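PDB 6WY9: acyl-CoA dehydrogenase domain protein Tcur3483 from Thermomonospora curvata, which binds FAD and, as a member of the acyl-CoA dehydrogenase family, probably acts as an oxidoreductase on CH-CH groups. Local coordinates for residues W188-T193 with K201-I206; I205-T210 with V240-G245. All blocks are in the same frame, centred on the assembly; numbering follows the deposited sequence.

Contact 1 of 2, residues W188-T193 with K201-I206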
# COMPACT_ATOMS: atom_id res chain seq x y z
N TRP A 188 -9.73 -28.88 24.14
CA TRP A 188 -8.49 -28.44 24.76
C TRP A 188 -8.80 -27.08 25.39
O TRP A 188 -8.81 -26.07 24.70
CB TRP A 188 -7.41 -28.36 23.70
CG TRP A 188 -6.11 -27.76 24.02
CD1 TRP A 188 -5.76 -26.46 23.89
CD2 TRP A 188 -4.92 -28.47 24.39
NE1 TRP A 188 -4.42 -26.29 24.17
CE2 TRP A 188 -3.88 -27.51 24.50
CE3 TRP A 188 -4.63 -29.81 24.66
CZ2 TRP A 188 -2.58 -27.85 24.88
CZ3 TRP A 188 -3.34 -30.15 25.03
CH2 TRP A 188 -2.33 -29.18 25.13
N LEU A 189 -9.09 -27.07 26.70
CA LEU A 189 -9.79 -25.94 27.32
C LEU A 189 -8.87 -25.15 28.23
O LEU A 189 -8.33 -25.69 29.21
CB LEU A 189 -11.02 -26.42 28.09
CG LEU A 189 -11.92 -25.30 28.61
CD1 LEU A 189 -12.65 -24.61 27.46
CD2 LEU A 189 -12.90 -25.87 29.63
N ALA A 190 -8.73 -23.84 27.93
CA ALA A 190 -7.97 -22.91 28.76
C ALA A 190 -8.88 -22.35 29.84
O ALA A 190 -9.89 -21.72 29.53
CB ALA A 190 -7.39 -21.79 27.90
N CYS A 191 -8.53 -22.59 31.12
CA CYS A 191 -9.34 -22.21 32.27
C CYS A 191 -8.52 -21.43 33.28
O CYS A 191 -7.31 -21.65 33.44
CB CYS A 191 -9.92 -23.44 33.04
SG CYS A 191 -10.82 -24.69 32.10
N ARG A 192 -9.20 -20.55 34.02
CA ARG A 192 -8.65 -19.87 35.19
C ARG A 192 -8.69 -20.79 36.41
O ARG A 192 -9.77 -21.10 36.93
CB ARG A 192 -9.42 -18.58 35.47
CG ARG A 192 -9.00 -17.83 36.76
CD ARG A 192 -7.78 -16.95 36.52
NE ARG A 192 -7.88 -16.32 35.21
CZ ARG A 192 -6.85 -15.84 34.50
NH1 ARG A 192 -7.07 -15.34 33.29
NH2 ARG A 192 -5.61 -15.87 34.98
N THR A 193 -7.52 -21.23 36.88
CA THR A 193 -7.44 -22.08 38.06
C THR A 193 -6.99 -21.33 39.32
O THR A 193 -7.20 -21.83 40.44
CB THR A 193 -6.49 -23.27 37.78
OG1 THR A 193 -5.30 -22.83 37.11
CG2 THR A 193 -7.18 -24.30 36.86
N LYS A 201 -0.32 -16.35 34.96
CA LYS A 201 0.09 -17.43 35.85
C LYS A 201 -1.09 -18.08 36.57
O LYS A 201 -0.90 -18.80 37.54
CB LYS A 201 1.13 -16.93 36.85
CG LYS A 201 2.10 -15.92 36.23
CD LYS A 201 3.56 -16.13 36.56
CE LYS A 201 3.86 -15.74 37.99
NZ LYS A 201 5.25 -15.21 38.22
N GLY A 202 -2.32 -17.83 36.09
CA GLY A 202 -3.52 -18.35 36.73
C GLY A 202 -4.29 -19.33 35.87
O GLY A 202 -5.42 -19.71 36.21
N ILE A 203 -3.68 -19.79 34.78
CA ILE A 203 -4.38 -20.52 33.72
C ILE A 203 -3.89 -21.96 33.68
O ILE A 203 -2.70 -22.22 33.86
CB ILE A 203 -4.14 -19.82 32.37
CG1 ILE A 203 -4.77 -18.44 32.40
CG2 ILE A 203 -4.71 -20.65 31.19
CD1 ILE A 203 -4.28 -17.55 31.28
N SER A 204 -4.81 -22.88 33.44
CA SER A 204 -4.44 -24.25 33.12
C SER A 204 -5.17 -24.72 31.87
O SER A 204 -6.24 -24.21 31.52
CB SER A 204 -4.74 -25.19 34.29
OG SER A 204 -4.17 -24.69 35.49
N ILE A 205 -4.56 -25.66 31.17
CA ILE A 205 -5.19 -26.40 30.08
C ILE A 205 -5.84 -27.66 30.66
O ILE A 205 -5.17 -28.43 31.37
CB ILE A 205 -4.15 -26.74 28.99
CG1 ILE A 205 -3.69 -25.45 28.30
CG2 ILE A 205 -4.67 -27.80 28.00
CD1 ILE A 205 -4.77 -24.73 27.49
N ILE A 206 -7.13 -27.85 30.40
CA ILE A 206 -7.84 -29.05 30.84
C ILE A 206 -8.57 -29.70 29.67
O ILE A 206 -9.24 -29.01 28.87
CB ILE A 206 -8.85 -28.74 31.97
CG1 ILE A 206 -8.20 -27.88 33.05
CG2 ILE A 206 -9.37 -30.05 32.56
CD1 ILE A 206 -9.08 -27.63 34.33

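Contact 2 of 2, residues I205-T210 with V240-G245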
# COMPACT_ATOMS: atom_id res chain seq x y z
N ILE A 205 -4.56 -25.66 31.17
CA ILE A 205 -5.19 -26.40 30.08
C ILE A 205 -5.84 -27.66 30.66
O ILE A 205 -5.17 -28.43 31.37
CB ILE A 205 -4.15 -26.74 28.99
CG1 ILE A 205 -3.69 -25.45 28.30
CG2 ILE A 205 -4.67 -27.80 28.00
CD1 ILE A 205 -4.77 -24.73 27.49
N ILE A 206 -7.13 -27.85 30.40
CA ILE A 206 -7.84 -29.05 30.84
C ILE A 206 -8.57 -29.70 29.67
O ILE A 206 -9.24 -29.01 28.87
CB ILE A 206 -8.85 -28.74 31.97
CG1 ILE A 206 -8.20 -27.88 33.05
CG2 ILE A 206 -9.37 -30.05 32.56
CD1 ILE A 206 -9.08 -27.63 34.33
N ILE A 207 -8.48 -31.03 29.56
CA ILE A 207 -9.18 -31.75 28.50
C ILE A 207 -10.57 -32.12 28.98
O ILE A 207 -10.74 -32.80 30.00
CB ILE A 207 -8.40 -33.00 28.04
CG1 ILE A 207 -6.99 -32.62 27.58
CG2 ILE A 207 -9.17 -33.75 26.89
CD1 ILE A 207 -6.14 -33.83 27.15
N VAL A 208 -11.58 -31.66 28.25
CA VAL A 208 -12.98 -31.87 28.61
C VAL A 208 -13.63 -32.74 27.54
O VAL A 208 -13.64 -32.36 26.37
CB VAL A 208 -13.73 -30.54 28.74
CG1 VAL A 208 -15.19 -30.81 29.12
CG2 VAL A 208 -13.04 -29.63 29.75
N PRO A 209 -14.20 -33.89 27.90
CA PRO A 209 -14.93 -34.69 26.90
C PRO A 209 -16.20 -33.97 26.46
O PRO A 209 -16.89 -33.34 27.26
CB PRO A 209 -15.23 -35.99 27.65
CG PRO A 209 -15.33 -35.55 29.07
CD PRO A 209 -14.31 -34.46 29.25
N THR A 210 -16.50 -34.06 25.16
CA THR A 210 -17.65 -33.36 24.62
C THR A 210 -18.96 -34.07 24.95
O THR A 210 -20.02 -33.51 24.68
CB THR A 210 -17.53 -33.17 23.09
OG1 THR A 210 -17.26 -34.42 22.41
CG2 THR A 210 -16.44 -32.18 22.78
N VAL A 240 -8.91 -34.48 37.98
CA VAL A 240 -7.73 -33.60 38.02
C VAL A 240 -6.59 -34.13 37.16
O VAL A 240 -5.75 -33.34 36.70
CB VAL A 240 -7.27 -33.38 39.49
CG1 VAL A 240 -5.80 -33.00 39.56
CG2 VAL A 240 -8.11 -32.28 40.13
N SER A 241 -6.54 -35.44 36.89
CA SER A 241 -5.51 -35.96 35.99
C SER A 241 -5.65 -35.46 34.54
O SER A 241 -4.73 -35.65 33.74
CB SER A 241 -5.56 -37.48 35.99
OG SER A 241 -6.88 -37.90 35.72
N GLU A 242 -6.79 -34.87 34.18
CA GLU A 242 -7.01 -34.33 32.84
C GLU A 242 -6.44 -32.92 32.64
O GLU A 242 -6.68 -32.30 31.60
CB GLU A 242 -8.50 -34.35 32.51
CG GLU A 242 -9.09 -35.73 32.41
CD GLU A 242 -8.51 -36.51 31.25
OE1 GLU A 242 -8.07 -37.67 31.43
OE2 GLU A 242 -8.48 -35.95 30.14
N VAL A 243 -5.68 -32.39 33.60
CA VAL A 243 -4.92 -31.17 33.41
C VAL A 243 -3.63 -31.50 32.68
O VAL A 243 -2.88 -32.38 33.11
CB VAL A 243 -4.61 -30.50 34.76
CG1 VAL A 243 -3.63 -29.33 34.58
CG2 VAL A 243 -5.90 -30.06 35.45
N VAL A 244 -3.35 -30.80 31.60
CA VAL A 244 -2.11 -31.04 30.86
C VAL A 244 -1.04 -30.10 31.40
O VAL A 244 -1.27 -28.89 31.48
CB VAL A 244 -2.31 -30.85 29.35
CG1 VAL A 244 -1.12 -31.41 28.60
CG2 VAL A 244 -3.60 -31.49 28.90
N GLY A 245 0.13 -30.63 31.71
CA GLY A 245 1.17 -29.77 32.24
C GLY A 245 0.94 -29.57 33.73
O GLY A 245 0.29 -30.38 34.39

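Contact 1 of 2, residues W188-T193 with K201-I206
In the beta hairpin of strands 186-192 and 203-209, Trp188 lays its indole against Ile205, whose CG2 sits 3.6 Å from the centroid of the Trp188 six-membered ring. The methyl lies only 10° off the ring normal, a CH-pi contact over the face. With CG opposite the backbone N (chi1 171°), the side chain brings the face of the Trp188 ring against Ile205 CG2. Both branches of Ile205 are used, since CD1 reaches Trp188 NE1 at 3.7 Å and Ala190 CB at 4.0 Å; a beta-branched residue can cover a broad ring and still meet a small neighbour. Trp188 NE1 itself is hydrogen-bonded to the hydroxyl of Tyr146, an FAD-binding residue.

The antiparallel backbones are joined by paired bonds at Leu189 with Ile206 and Cys191 with Ser204, where Cys191 N meets Ser204 O at 2.8 Å. This ladder of the middle domain lies between two layers: Ala190, Ile203 and Ile205 pack against helix 250-260, while Leu189 and Cys191 turn toward strand 168-176 of the second sheet. On that second side Cys191 SG touches Ile206 CD1 at 4.1 Å, both suited to a dry interface.

Polar groups gather at the turn end of the hairpin. Thr193 N donates to Gly202 O, and Ser204 OG gives its proton to Thr193 OG1 at 2.7 Å; Asn248 bonds to both hydroxyls, its backbone N to Ser204 OG and its OD1 to Thr193 OG1. Arg192 bends at chi2 and chi3, so that its guanidinium presents a face to Ile203 CG1, 3.7 Å from Arg192 NH2. Its N-H groups are held by the carbonyls of Ala156, Leu158 and Lys199. Gly202 suits its place because even a CB there would probably collide with Arg192 NH2 as it is placed.

Contact 2 of 2, residues I205-T210 with V240-G245
The carboxylate of Glu242, the flat side-chain group here, brings OE2 to 3.6 Å from Ile207 CB. The two side chains cross at about a right angle, so OE2 comes up against an aliphatic carbon rather than a polar partner on this strand; the Glu242 side chain also touches Lys130 of helix 125-136. Glu242 O accepts from Ile207 N at 3.0 Å, the donor tilted 22° from the carbonyl plane, while Val244 N bonds to Ile205 O at 3.0 Å. These two bonds flank the antiparallel non-hydrogen-bonded pair Ile206 and Val243, the pairing by which the short, weakly bonded strand 243-244 lies at the edge of the mixed sheet after the 3-10 turn 240-242. Branched residues fill the two faces. Ile206 CG1 meets Val243 CG2 at 4.0 Å, with Phe169 of strand 168-176 against both residues. Trimming Ile206 to an alanine here would probably leave Val243 CG2 and Phe169 bordering a gap. On the other face Val244 CG2 is shared, touching Ile205 CG2 at 3.9 Å and Ile207 CG1 at 3.8 Å, and Leu253 of helix 250-260 covers Val244 and Ile205.

Contacts 1 and 2 lie side by side in one mixed sheet, their centres about 9 Å apart, and strand 203-209 serves both. Across the sheet it is flanked by strand 186-192 in contact 1 and by strand 243-244 in contact 2. The first pairing is a hairpin, local in sequence; the second follows only after the chain has built strands 215-221 and 227-239 of the other sheet. The two sets of side chains meet directly, Trp188 CZ3 lying 4.1 Å from Val244 CG2. On the far side of strand 186-192 comes strand 142-145, which carries FAD-binding Ile144, so the shared sheet runs from the cofactor site to the chain leading into helix 250-260.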